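Local coordinates for protein DOA1 (Saccharomyces cerevisiae, PDB 3ODT), which binds ubiquitin through its WD40 beta-propeller domain and probably acts in ubiquitin-dependent protein turnover, at residues E222-F227 and G243-V248; G181-V186 and S200-G205; G237-C242 and R249-E254; Q260-P265 and R290-E295; V187-V192 and C230-P235. All coordinates share one frame; numbering follows the deposited sequence.

Interaction 1: E222-F227 and G243-V248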
# COMPACT_ATOMS: atom_id res chain seq x y z
N GLU A 222 3.49 19.46 0.08
CA GLU A 222 4.85 19.58 0.61
C GLU A 222 4.88 19.56 2.13
O GLU A 222 4.08 20.22 2.79
CB GLU A 222 5.45 20.91 0.12
CG GLU A 222 6.88 21.16 0.55
CD GLU A 222 7.59 22.18 -0.34
OE1 GLU A 222 6.88 22.98 -1.01
OE2 GLU A 222 8.84 22.18 -0.39
N GLY A 223 5.82 18.81 2.69
CA GLY A 223 6.03 18.85 4.13
C GLY A 223 6.83 17.67 4.66
O GLY A 223 7.59 17.83 5.61
N HIS A 224 6.70 16.49 4.08
CA HIS A 224 7.53 15.38 4.53
C HIS A 224 9.00 15.76 4.41
O HIS A 224 9.42 16.38 3.44
CB HIS A 224 7.28 14.11 3.73
CG HIS A 224 6.11 13.33 4.20
ND1 HIS A 224 6.13 12.62 5.38
CD2 HIS A 224 4.90 13.11 3.64
CE1 HIS A 224 4.96 12.01 5.53
NE2 HIS A 224 4.21 12.27 4.47
N GLU A 225 9.78 15.34 5.41
CA GLU A 225 11.18 15.75 5.49
C GLU A 225 12.13 14.70 4.95
O GLU A 225 13.35 14.92 4.92
CB GLU A 225 11.57 16.09 6.93
CG GLU A 225 10.63 17.10 7.57
CD GLU A 225 10.60 16.98 9.08
OE1 GLU A 225 10.03 15.99 9.60
OE2 GLU A 225 11.16 17.88 9.73
N SER A 226 11.58 13.56 4.54
CA SER A 226 12.37 12.49 3.95
C SER A 226 11.56 11.82 2.85
O SER A 226 10.67 12.42 2.25
CB SER A 226 12.77 11.47 5.01
OG SER A 226 13.89 10.72 4.60
N PHE A 227 11.88 10.56 2.57
CA PHE A 227 11.16 9.80 1.58
C PHE A 227 9.70 9.60 1.98
O PHE A 227 9.38 9.38 3.17
CB PHE A 227 11.76 8.41 1.40
CG PHE A 227 13.22 8.39 1.23
CD1 PHE A 227 13.87 9.41 0.56
CD2 PHE A 227 13.96 7.39 1.79
CE1 PHE A 227 15.22 9.40 0.41
CE2 PHE A 227 15.34 7.39 1.65
CZ PHE A 227 15.96 8.39 0.96
N GLY A 243 6.04 8.16 5.86
CA GLY A 243 7.37 7.94 5.35
C GLY A 243 8.50 7.94 6.36
O GLY A 243 8.36 7.64 7.55
N GLU A 244 9.66 8.27 5.82
CA GLU A 244 10.91 8.10 6.48
C GLU A 244 11.15 9.14 7.59
O GLU A 244 12.00 8.95 8.46
CB GLU A 244 12.01 8.10 5.40
CG GLU A 244 13.44 7.85 5.89
CD GLU A 244 13.58 6.60 6.75
OE1 GLU A 244 13.00 5.55 6.39
OE2 GLU A 244 14.30 6.67 7.76
N ASP A 245 10.37 10.21 7.58
CA ASP A 245 10.49 11.25 8.61
C ASP A 245 9.69 10.98 9.88
O ASP A 245 9.51 11.87 10.72
CB ASP A 245 10.13 12.61 8.05
CG ASP A 245 8.65 12.74 7.70
OD1 ASP A 245 7.92 11.74 7.89
OD2 ASP A 245 8.24 13.88 7.28
N ARG A 246 9.26 9.73 10.05
CA ARG A 246 8.58 9.24 11.25
C ARG A 246 7.14 9.72 11.35
O ARG A 246 6.52 9.58 12.42
CB ARG A 246 9.35 9.58 12.54
CG ARG A 246 10.85 9.33 12.44
CD ARG A 246 11.52 9.40 13.79
NE ARG A 246 11.60 10.74 14.38
CZ ARG A 246 10.93 11.15 15.45
NH1 ARG A 246 10.03 10.36 16.05
NH2 ARG A 246 11.12 12.37 15.92
N THR A 247 6.60 10.25 10.27
CA THR A 247 5.28 10.83 10.33
C THR A 247 4.25 10.09 9.46
O THR A 247 4.55 9.50 8.41
CB THR A 247 5.23 12.33 9.96
OG1 THR A 247 5.44 12.53 8.56
CG2 THR A 247 6.22 13.15 10.81
N VAL A 248 3.01 10.18 9.94
CA VAL A 248 1.79 9.94 9.17
C VAL A 248 1.15 11.30 9.02
O VAL A 248 1.02 12.04 10.00
CB VAL A 248 0.82 8.99 9.91
CG1 VAL A 248 -0.47 8.84 9.13
CG2 VAL A 248 1.49 7.62 10.10
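His224 and Asp245 meet in the His-Ser-Asp-Trp hydrogen-bond network characteristic of WD40 repeats, where the Gly-His loop 222-227 leans on the type I turn Gly243-Arg246. The polar contacts converge on the Asp245 carboxylate. Asp245 OD2 accepts from Glu225 N at 2.8 Å, on the anti side and 34° out of the carboxylate plane. The imidazole of His224, turned 41° from that plane, shares ND1 weakly between OD2 at 3.1 Å and OD1 at 3.2 Å of Asp245. NE2 of the same ring is bonded to Ser241, which pins its rotation from the other end. Asp245 OD1 also accepts from Thr247 OG1, at 2.7 Å, and from Thr247 N, both on one face, the latter closing an Asx turn. A salt bridge from Arg249 to OD2 is likely to offset the nearby negative charge of Glu225.

Backbone contacts lie further along, where Glu244 N donates to Phe227 O at 2.9 Å with an N-H...O angle of 172°. The CA of Gly243 makes a C-H...O contact with the same oxygen, and a beta carbon on this glycine would strike it.

In the packing, Phe227 and Glu244 run side by side, while Glu244 OE1 reaches Tyr229 and Ser268. Ser226 OG, anti to its backbone N, lies against the aliphatic part of Glu244, 3.2 Å from CG.

Interaction 2: G181-V186 and S200-G205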
# COMPACT_ATOMS: atom_id res chain seq x y z
N GLY A 181 7.84 13.86 -15.92
CA GLY A 181 7.99 15.19 -15.33
C GLY A 181 7.36 15.42 -13.96
O GLY A 181 7.22 16.58 -13.53
N ILE A 182 6.99 14.35 -13.27
CA ILE A 182 6.28 14.47 -12.00
C ILE A 182 7.26 14.51 -10.83
O ILE A 182 7.16 15.37 -9.96
CB ILE A 182 5.28 13.33 -11.80
CG1 ILE A 182 4.41 13.21 -13.06
CG2 ILE A 182 4.42 13.58 -10.56
CD1 ILE A 182 3.64 14.46 -13.39
N HIS A 183 8.20 13.56 -10.81
CA HIS A 183 9.24 13.55 -9.79
C HIS A 183 10.58 13.37 -10.46
O HIS A 183 10.68 12.63 -11.45
CB HIS A 183 9.03 12.38 -8.85
CG HIS A 183 7.76 12.45 -8.07
ND1 HIS A 183 6.65 11.69 -8.39
CD2 HIS A 183 7.42 13.17 -6.98
CE1 HIS A 183 5.69 11.94 -7.52
NE2 HIS A 183 6.13 12.84 -6.66
N ASN A 184 11.62 13.99 -9.91
CA ASN A 184 12.98 13.78 -10.37
C ASN A 184 13.74 12.84 -9.42
O ASN A 184 14.92 13.03 -9.15
CB ASN A 184 13.72 15.11 -10.49
CG ASN A 184 15.02 14.99 -11.25
OD1 ASN A 184 15.16 14.14 -12.13
ND2 ASN A 184 15.98 15.85 -10.93
N ASP A 185 13.03 11.83 -8.92
CA ASP A 185 13.57 10.89 -7.97
C ASP A 185 12.67 9.66 -8.03
O ASP A 185 11.67 9.63 -8.76
CB ASP A 185 13.55 11.48 -6.56
CG ASP A 185 14.62 10.88 -5.63
OD1 ASP A 185 15.10 9.73 -5.84
OD2 ASP A 185 14.93 11.55 -4.61
N VAL A 186 13.06 8.64 -7.28
CA VAL A 186 12.35 7.38 -7.24
C VAL A 186 10.89 7.61 -6.89
O VAL A 186 10.59 8.31 -5.92
CB VAL A 186 12.99 6.52 -6.15
CG1 VAL A 186 12.15 5.28 -5.87
CG2 VAL A 186 14.47 6.19 -6.48
N SER A 200 0.77 10.62 -6.69
CA SER A 200 1.98 9.84 -6.57
C SER A 200 2.81 10.45 -5.44
O SER A 200 2.65 11.62 -5.09
CB SER A 200 2.79 9.90 -7.86
OG SER A 200 3.02 11.24 -8.24
N CYS A 201 3.70 9.64 -4.89
CA CYS A 201 4.67 10.12 -3.91
C CYS A 201 6.03 9.52 -4.19
O CYS A 201 6.15 8.51 -4.92
CB CYS A 201 4.22 9.80 -2.48
SG CYS A 201 4.25 8.06 -2.04
N SER A 202 7.05 10.13 -3.59
CA SER A 202 8.40 9.89 -4.03
C SER A 202 9.45 10.04 -2.93
O SER A 202 9.21 10.64 -1.87
CB SER A 202 8.65 10.86 -5.19
OG SER A 202 10.00 11.00 -5.59
N ASN A 203 10.64 9.52 -3.21
CA ASN A 203 11.79 9.78 -2.35
C ASN A 203 12.16 11.27 -2.31
O ASN A 203 12.90 11.68 -1.44
CB ASN A 203 13.02 9.03 -2.86
CG ASN A 203 13.00 7.54 -2.50
OD1 ASN A 203 12.00 7.00 -1.99
ND2 ASN A 203 14.12 6.88 -2.77
N ASP A 204 11.61 12.07 -3.22
CA ASP A 204 11.86 13.51 -3.21
C ASP A 204 11.10 14.24 -2.10
O ASP A 204 11.24 15.44 -1.94
CB ASP A 204 11.55 14.15 -4.58
CG ASP A 204 10.06 14.13 -4.94
OD1 ASP A 204 9.21 13.76 -4.08
OD2 ASP A 204 9.72 14.49 -6.09
N GLY A 205 10.33 13.50 -1.32
CA GLY A 205 9.61 14.09 -0.21
C GLY A 205 8.25 14.66 -0.55
O GLY A 205 7.59 15.17 0.32
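Asn203 N donates to Val186 O at 3.0 Å where the loop 181-186 passes the end of strand 197-202, the two chain paths being 64° apart. The same carbonyl oxygen takes a second donor, Ser202 OG at 2.8 Å, which comes from above the carbonyl plane, whereas the amide lies nearly along the C=O axis. Anti to its backbone N (chi1 167°), that hydroxyl oxygen is also placed to accept from Asp204 N at 3.1 Å, an ST turn within the type I turn Ser202-Gly205. One serine oxygen thus ties loop and turn together.

Beside this link, the Asp185 carboxylate packs across the side chain of Asn203, OD2 lying 3.6 Å from CB and the two flat groups standing 82° apart. Asp185 OD1 accepts from Val186 N at 2.7 Å, which holds the carboxylate against its own backbone. Val186 CB rests 3.6 Å from Asn203 ND2. The His183 imidazole lies among Ser200, Ser202 and Asp204, though its detailed contacts are doubtful, and Asp204 OD1 accepts from Leu206 N. An alanine in place of His183 would probably open a gap between Ser200, Ser202 and Asp204.

The His183, Ser200 and Asp204 positions match those of the WD40 network around His224, with Val210 where that network has its tryptophan. Ile182 packs on Val210 in strand 206-211, Cys201 pairs with strand 187-194, and Asn203 touches Phe227 of the next blade.

Interaction 3: G237-C242 and R249-E254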
# COMPACT_ATOMS: atom_id res chain seq x y z
N GLY A 237 -12.05 11.43 0.84
CA GLY A 237 -11.19 11.93 -0.20
C GLY A 237 -9.85 12.52 0.23
O GLY A 237 -8.98 12.76 -0.63
N ASP A 238 -9.65 12.73 1.53
CA ASP A 238 -8.39 13.29 2.02
C ASP A 238 -7.27 12.28 1.77
O ASP A 238 -7.52 11.07 1.61
CB ASP A 238 -8.42 13.54 3.53
CG ASP A 238 -9.26 14.73 3.94
OD1 ASP A 238 -9.70 15.52 3.08
OD2 ASP A 238 -9.45 14.89 5.18
N ILE A 239 -6.04 12.77 1.74
CA ILE A 239 -4.90 11.92 1.51
C ILE A 239 -4.26 11.57 2.85
O ILE A 239 -4.08 12.45 3.70
CB ILE A 239 -3.84 12.63 0.63
CG1 ILE A 239 -4.44 13.09 -0.70
CG2 ILE A 239 -2.62 11.73 0.45
CD1 ILE A 239 -3.53 14.06 -1.45
N VAL A 240 -3.93 10.30 3.05
CA VAL A 240 -3.06 9.92 4.15
C VAL A 240 -1.73 9.44 3.57
O VAL A 240 -1.69 8.67 2.61
CB VAL A 240 -3.67 8.84 5.05
CG1 VAL A 240 -3.92 7.56 4.31
CG2 VAL A 240 -2.76 8.58 6.21
N SER A 241 -0.64 9.94 4.12
CA SER A 241 0.69 9.58 3.68
C SER A 241 1.56 9.22 4.87
O SER A 241 1.26 9.60 6.01
CB SER A 241 1.34 10.74 2.93
OG SER A 241 1.56 11.87 3.77
N CYS A 242 2.66 8.53 4.60
CA CYS A 242 3.64 8.25 5.63
C CYS A 242 5.01 8.05 5.03
O CYS A 242 5.15 7.77 3.83
CB CYS A 242 3.23 7.00 6.43
SG CYS A 242 3.32 5.44 5.53
N ARG A 249 0.74 11.65 7.81
CA ARG A 249 0.19 12.97 7.57
C ARG A 249 -1.15 12.87 6.89
O ARG A 249 -1.36 11.98 6.06
CB ARG A 249 1.15 13.84 6.77
CG ARG A 249 2.45 14.05 7.50
CD ARG A 249 3.40 14.94 6.75
NE ARG A 249 4.70 15.02 7.42
CZ ARG A 249 5.38 16.13 7.67
NH1 ARG A 249 4.87 17.32 7.40
NH2 ARG A 249 6.57 16.02 8.24
N ILE A 250 -2.03 13.80 7.20
CA ILE A 250 -3.35 13.82 6.60
C ILE A 250 -3.50 15.15 5.88
O ILE A 250 -3.22 16.18 6.48
CB ILE A 250 -4.47 13.65 7.66
CG1 ILE A 250 -4.35 12.27 8.32
CG2 ILE A 250 -5.85 13.75 7.03
CD1 ILE A 250 -3.83 12.31 9.71
N TRP A 251 -3.91 15.12 4.62
CA TRP A 251 -3.98 16.32 3.77
C TRP A 251 -5.37 16.50 3.13
O TRP A 251 -6.07 15.53 2.79
CB TRP A 251 -3.00 16.23 2.61
CG TRP A 251 -1.62 15.74 2.91
CD1 TRP A 251 -1.26 14.45 3.13
CD2 TRP A 251 -0.42 16.51 2.97
NE1 TRP A 251 0.11 14.37 3.32
CE2 TRP A 251 0.64 15.63 3.24
CE3 TRP A 251 -0.13 17.88 2.85
CZ2 TRP A 251 1.97 16.05 3.37
CZ3 TRP A 251 1.19 18.31 2.99
CH2 TRP A 251 2.23 17.39 3.24
N SER A 252 -5.75 17.75 2.91
CA SER A 252 -6.85 18.03 2.02
C SER A 252 -6.40 17.82 0.58
O SER A 252 -5.51 18.50 0.10
CB SER A 252 -7.30 19.47 2.18
OG SER A 252 -8.14 19.82 1.10
N LYS A 253 -7.02 16.87 -0.10
CA LYS A 253 -6.69 16.63 -1.50
C LYS A 253 -7.07 17.86 -2.32
O LYS A 253 -6.33 18.27 -3.20
CB LYS A 253 -7.41 15.39 -2.00
CG LYS A 253 -7.25 15.11 -3.46
CD LYS A 253 -8.37 15.70 -4.24
CE LYS A 253 -8.53 15.04 -5.59
NZ LYS A 253 -9.46 15.84 -6.41
N GLU A 254 -8.22 18.44 -1.99
CA GLU A 254 -8.77 19.56 -2.77
C GLU A 254 -8.00 20.87 -2.62
O GLU A 254 -7.95 21.66 -3.55
CB GLU A 254 -10.22 19.78 -2.38
CG GLU A 254 -11.12 18.59 -2.70
CD GLU A 254 -11.29 18.34 -4.19
OE1 GLU A 254 -10.98 19.24 -4.99
OE2 GLU A 254 -11.73 17.23 -4.55
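Ile239 and Trp251 form one of two hydrogen-bonded pairs in the antiparallel hairpin of strands 239-243 and 247-251, the middle strands of a WD40 propeller blade. The Ile239 N to Trp251 O bond is 3.0 Å and its return from Trp251 N to Ile239 O is 2.8 Å; Ser241 and Arg249 repeat the pattern. Between them the non-hydrogen-bonded pair Val240 and Ile250 turns to the other face of the sheet.

The side-chain bond runs from Trp251 NE1 to Ser241 OG at 2.9 Å, practically straight at 178° and in the indole plane. Ser241 OG sits between its backbone N and carbonyl carbon (chi1 65°), on the face it shares with the indole. His224 NE2 is its other partner, making this serine the middle link of the His-Ser-Trp chain and fixing the indole's rotation.

Apolar packing extends the same face. Ile239 CB lies 4.0 Å from Trp251 CD1, and Ile239 CG1 meets Lys253 CB, also at 4.0 Å. Past the strand ends, Lys253 CB rests 3.4 Å from Gly237 O, and Asp238 CB comes to 3.2 Å from Trp251 O, its carboxylate held by Lys259.

Strand 228-233 pairs with 239-243 on the inner flank and strand 258-263 with 247-251 on the outer. Val240 and Cys242 pack on strand 269-274 of the next blade.

Interaction 4: Q260-P265 and R290-E295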
# COMPACT_ATOMS: atom_id res chain seq x y z
N GLN A 260 -3.08 17.30 9.64
CA GLN A 260 -2.51 16.73 10.85
C GLN A 260 -1.17 16.07 10.53
O GLN A 260 -0.99 15.48 9.45
CB GLN A 260 -3.45 15.70 11.49
CG GLN A 260 -2.98 15.22 12.82
CD GLN A 260 -3.98 14.30 13.47
OE1 GLN A 260 -4.98 13.92 12.86
NE2 GLN A 260 -3.71 13.90 14.70
N VAL A 261 -0.25 16.18 11.47
CA VAL A 261 1.00 15.43 11.45
C VAL A 261 1.06 14.61 12.72
O VAL A 261 1.02 15.15 13.82
CB VAL A 261 2.22 16.34 11.39
CG1 VAL A 261 3.53 15.53 11.45
CG2 VAL A 261 2.16 17.21 10.16
N ILE A 262 1.17 13.31 12.53
CA ILE A 262 1.34 12.36 13.63
C ILE A 262 2.77 11.84 13.60
O ILE A 262 3.24 11.28 12.59
CB ILE A 262 0.39 11.15 13.48
CG1 ILE A 262 -1.08 11.58 13.53
CG2 ILE A 262 0.62 10.12 14.57
CD1 ILE A 262 -2.05 10.55 13.05
N THR A 263 3.50 12.08 14.67
CA THR A 263 4.88 11.70 14.76
C THR A 263 4.99 10.50 15.67
O THR A 263 4.46 10.51 16.77
CB THR A 263 5.74 12.83 15.29
OG1 THR A 263 5.62 13.96 14.41
CG2 THR A 263 7.20 12.40 15.35
N LEU A 264 5.63 9.45 15.17
CA LEU A 264 5.77 8.20 15.90
C LEU A 264 7.22 7.88 16.24
O LEU A 264 8.12 8.30 15.51
CB LEU A 264 5.22 7.07 15.04
CG LEU A 264 3.71 7.18 14.73
CD1 LEU A 264 3.29 6.09 13.79
CD2 LEU A 264 2.87 7.09 15.98
N PRO A 265 7.44 7.11 17.33
CA PRO A 265 8.80 6.78 17.77
C PRO A 265 9.35 5.57 17.00
O PRO A 265 9.71 4.54 17.59
CB PRO A 265 8.62 6.47 19.27
CG PRO A 265 7.22 5.88 19.34
CD PRO A 265 6.42 6.63 18.28
N ARG A 290 -0.38 0.15 14.32
CA ARG A 290 -1.22 1.05 15.12
C ARG A 290 -2.50 1.37 14.36
O ARG A 290 -2.53 1.32 13.13
CB ARG A 290 -0.48 2.35 15.44
CG ARG A 290 0.72 2.21 16.37
CD ARG A 290 1.37 3.57 16.47
NE ARG A 290 2.46 3.63 17.44
CZ ARG A 290 3.72 3.25 17.20
NH1 ARG A 290 4.06 2.70 16.04
NH2 ARG A 290 4.64 3.42 18.15
N ILE A 291 -3.57 1.63 15.10
CA ILE A 291 -4.82 2.09 14.51
C ILE A 291 -5.12 3.43 15.13
O ILE A 291 -4.99 3.59 16.35
CB ILE A 291 -5.95 1.11 14.78
CG1 ILE A 291 -5.60 -0.25 14.15
CG2 ILE A 291 -7.24 1.63 14.24
CD1 ILE A 291 -6.57 -1.27 14.46
N PHE A 292 -5.41 4.41 14.29
CA PHE A 292 -5.82 5.74 14.72
C PHE A 292 -7.27 6.00 14.31
O PHE A 292 -7.70 5.51 13.28
CB PHE A 292 -4.91 6.80 14.06
CG PHE A 292 -3.53 6.82 14.63
CD1 PHE A 292 -2.58 5.93 14.18
CD2 PHE A 292 -3.20 7.72 15.62
CE1 PHE A 292 -1.31 5.93 14.73
CE2 PHE A 292 -1.93 7.71 16.18
CZ PHE A 292 -0.99 6.82 15.74
N SER A 293 -7.99 6.79 15.11
CA SER A 293 -9.37 7.09 14.85
C SER A 293 -9.71 8.53 15.18
O SER A 293 -9.12 9.12 16.09
CB SER A 293 -10.26 6.16 15.67
OG SER A 293 -11.63 6.32 15.32
N GLN A 294 -10.66 9.08 14.44
CA GLN A 294 -11.25 10.37 14.78
C GLN A 294 -12.35 10.22 15.82
O GLN A 294 -12.81 11.21 16.40
CB GLN A 294 -11.81 11.03 13.52
CG GLN A 294 -10.74 11.52 12.58
CD GLN A 294 -11.33 12.20 11.39
OE1 GLN A 294 -12.08 11.57 10.64
NE2 GLN A 294 -11.01 13.49 11.20
N GLU A 295 -12.75 8.97 16.08
CA GLU A 295 -13.87 8.72 16.96
C GLU A 295 -13.40 8.50 18.37
O GLU A 295 -12.72 7.53 18.66
CB GLU A 295 -14.66 7.51 16.51
CG GLU A 295 -15.43 7.75 15.25
CD GLU A 295 -16.50 8.82 15.40
OE1 GLU A 295 -17.15 8.92 16.48
OE2 GLU A 295 -16.68 9.58 14.42
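Ile262 sets its CD1 over one face of the Phe292 ring, 4.3 Å from the centroid and 22° off the normal, a CH-pi contact displaced toward the rim. Its other branch, CG2, reaches the far end of the ring, 3.9 Å from Phe292 CZ. The two side chains slide past each other in opposite directions; with CD1 near CD2 and CG2 near CZ, the isoleucine spans the ring.

Two residues on, Leu264 wedges between the phenyl and the guanidinium. Its CD2 stands at the edge of the ring, 3.9 Å from Phe292 CZ, and also lies over one face of the Arg290 guanidinium, 3.8 Å from NE. Arg290 is extended from CG to NE, with CD anti to CA (chi2 176°), and its aliphatic part runs alongside the leucine.

Pro265 finishes the contact where CD of its ring touches Arg290 NH2 at 3.7 Å. A salt bridge from NH2 to Asp286 holds the polar end of the arginine.

No hydrogen bond joins the two segments, which meet by van der Waals packing, with Val282 beneath Leu264 and Phe292. The outer strand 258-263 of one blade lies against strand 289-293 of the last, where Phe292 takes the place that Trp251 has in the preceding blade. Strand 289-293 in turn pairs with the N-terminal strand 9-14, the ring-closing "velcro" typical of WD40 propellers.

Interaction 5: V187-V192 and C230-P235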
# COMPACT_ATOMS: atom_id res chain seq x y z
N VAL A 187 9.97 7.05 -7.67
CA VAL A 187 8.53 7.13 -7.35
C VAL A 187 8.14 5.89 -6.57
O VAL A 187 8.42 4.76 -7.00
CB VAL A 187 7.66 7.28 -8.61
CG1 VAL A 187 6.26 7.69 -8.21
CG2 VAL A 187 8.25 8.34 -9.51
N ARG A 188 7.54 6.10 -5.40
CA ARG A 188 7.35 5.03 -4.44
C ARG A 188 5.91 4.51 -4.37
O ARG A 188 5.68 3.34 -4.03
CB ARG A 188 7.74 5.51 -3.06
CG ARG A 188 9.23 5.77 -2.86
CD ARG A 188 10.03 4.52 -2.98
NE ARG A 188 9.86 3.53 -1.90
CZ ARG A 188 10.79 3.21 -1.00
NH1 ARG A 188 11.97 3.86 -0.96
NH2 ARG A 188 10.53 2.24 -0.12
N HIS A 189 4.93 5.36 -4.65
CA HIS A 189 3.56 4.91 -4.47
C HIS A 189 2.56 5.73 -5.25
O HIS A 189 2.82 6.87 -5.63
CB HIS A 189 3.18 4.88 -2.96
CG HIS A 189 2.39 3.66 -2.60
ND1 HIS A 189 2.93 2.39 -2.57
CD2 HIS A 189 1.08 3.50 -2.27
CE1 HIS A 189 2.00 1.52 -2.24
NE2 HIS A 189 0.86 2.17 -2.06
N LEU A 190 1.40 5.12 -5.45
CA LEU A 190 0.33 5.68 -6.25
C LEU A 190 -1.02 5.49 -5.58
O LEU A 190 -1.26 4.47 -4.93
CB LEU A 190 0.29 4.99 -7.61
CG LEU A 190 1.53 5.01 -8.51
CD1 LEU A 190 1.37 4.02 -9.64
CD2 LEU A 190 1.73 6.41 -9.04
N ALA A 191 -1.93 6.43 -5.79
CA ALA A 191 -3.35 6.21 -5.50
C ALA A 191 -4.16 6.80 -6.65
O ALA A 191 -3.91 7.94 -7.08
CB ALA A 191 -3.77 6.87 -4.19
N VAL A 192 -5.01 5.97 -7.24
CA VAL A 192 -5.88 6.41 -8.31
C VAL A 192 -7.13 7.11 -7.74
O VAL A 192 -7.88 6.55 -6.96
CB VAL A 192 -6.27 5.23 -9.22
CG1 VAL A 192 -7.24 5.68 -10.33
CG2 VAL A 192 -5.00 4.56 -9.76
N CYS A 230 4.24 5.73 1.24
CA CYS A 230 2.91 5.19 1.02
C CYS A 230 1.93 6.33 1.07
O CYS A 230 2.14 7.28 1.83
CB CYS A 230 2.57 4.17 2.12
SG CYS A 230 1.01 3.27 1.83
N ILE A 231 0.90 6.27 0.21
CA ILE A 231 -0.24 7.17 0.23
C ILE A 231 -1.51 6.36 -0.00
O ILE A 231 -1.51 5.36 -0.72
CB ILE A 231 -0.16 8.25 -0.86
CG1 ILE A 231 0.21 7.64 -2.21
CG2 ILE A 231 0.84 9.31 -0.48
CD1 ILE A 231 0.27 8.60 -3.37
N LYS A 232 -2.59 6.82 0.61
CA LYS A 232 -3.92 6.25 0.46
C LYS A 232 -4.94 7.37 0.50
O LYS A 232 -4.69 8.42 1.06
CB LYS A 232 -4.26 5.24 1.56
CG LYS A 232 -3.41 3.98 1.57
CD LYS A 232 -3.74 3.06 0.41
CE LYS A 232 -2.60 2.08 0.17
NZ LYS A 232 -2.43 1.07 1.28
N LEU A 233 -6.09 7.13 -0.11
CA LEU A 233 -7.24 8.02 0.00
C LEU A 233 -8.21 7.53 1.07
O LEU A 233 -8.63 6.37 1.07
CB LEU A 233 -7.97 8.15 -1.34
CG LEU A 233 -7.10 8.64 -2.49
CD1 LEU A 233 -7.81 8.56 -3.84
CD2 LEU A 233 -6.62 10.07 -2.19
N LEU A 234 -8.57 8.42 1.98
CA LEU A 234 -9.60 8.19 2.96
C LEU A 234 -10.98 8.22 2.33
O LEU A 234 -11.18 8.74 1.23
CB LEU A 234 -9.49 9.27 4.04
CG LEU A 234 -8.27 9.09 4.94
CD1 LEU A 234 -7.95 10.38 5.67
CD2 LEU A 234 -8.50 7.95 5.92
N PRO A 235 -11.96 7.66 3.03
CA PRO A 235 -13.34 7.69 2.54
C PRO A 235 -13.84 9.08 2.13
O PRO A 235 -14.62 9.16 1.17
CB PRO A 235 -14.15 7.16 3.73
CG PRO A 235 -13.19 6.26 4.46
CD PRO A 235 -11.81 6.85 4.26
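Ile231 and Ala191, with Cys230 beside them, make the buried part of the contact. Ile231 CG1 occupies the crowded position between backbone N and carbonyl carbon (chi1 47°), and CD1 beyond it lies 3.9 Å from Ala191 N. Cys230 SG sits over one face of the His189 imidazole, 4.3 Å from the ring centroid and displaced toward the rim.

The two ends are only partly buried. At one, His189 CD2 meets Ile231 O at 3.5 Å along the ring edge, and Lys232 CE approaches His189 NE2 to 4.1 Å, while the lysine's NZ goes on to Val272 and Asp273. A glycine in place of His189 would probably open a gap over Ile231 and leave Cys230 SG without its aromatic face. At the other, Leu233 CG touches Ala191 CB at 4.1 Å, and Leu233 CD1 reaches Val192 O at 3.7 Å.

No hydrogen bond joins the two strands, although they run within 6° of parallel. They are the innermost strands of adjacent blades, facing the propeller's central channel. Each pairs within its own blade, 187-194 with 197-202, through a classic bulge at Arg188 and His189 opposite Cys201, and 228-233 with 239-243.

Following the chain, interaction 2 opens at 181-186 and closes at 200-205, joining the loop before a blade's inner strand to its next turn. Interaction 5 opens at 187-192, inside that span, and closes only at 230-235 in the next blade, so the two cross. Interaction 1 opens at 222-227 and crosses interaction 5, then closes at 243-248 after interaction 3 has opened at 237-242; these also cross, sharing strand 247-251 and the His224-Ser241 bond. Interaction 4 follows in series. None nests. Interactions 1, 2 and 3 bind loops and strands within single blades, while interactions 5 and 4 join consecutive blades, near the channel and farther out respectively.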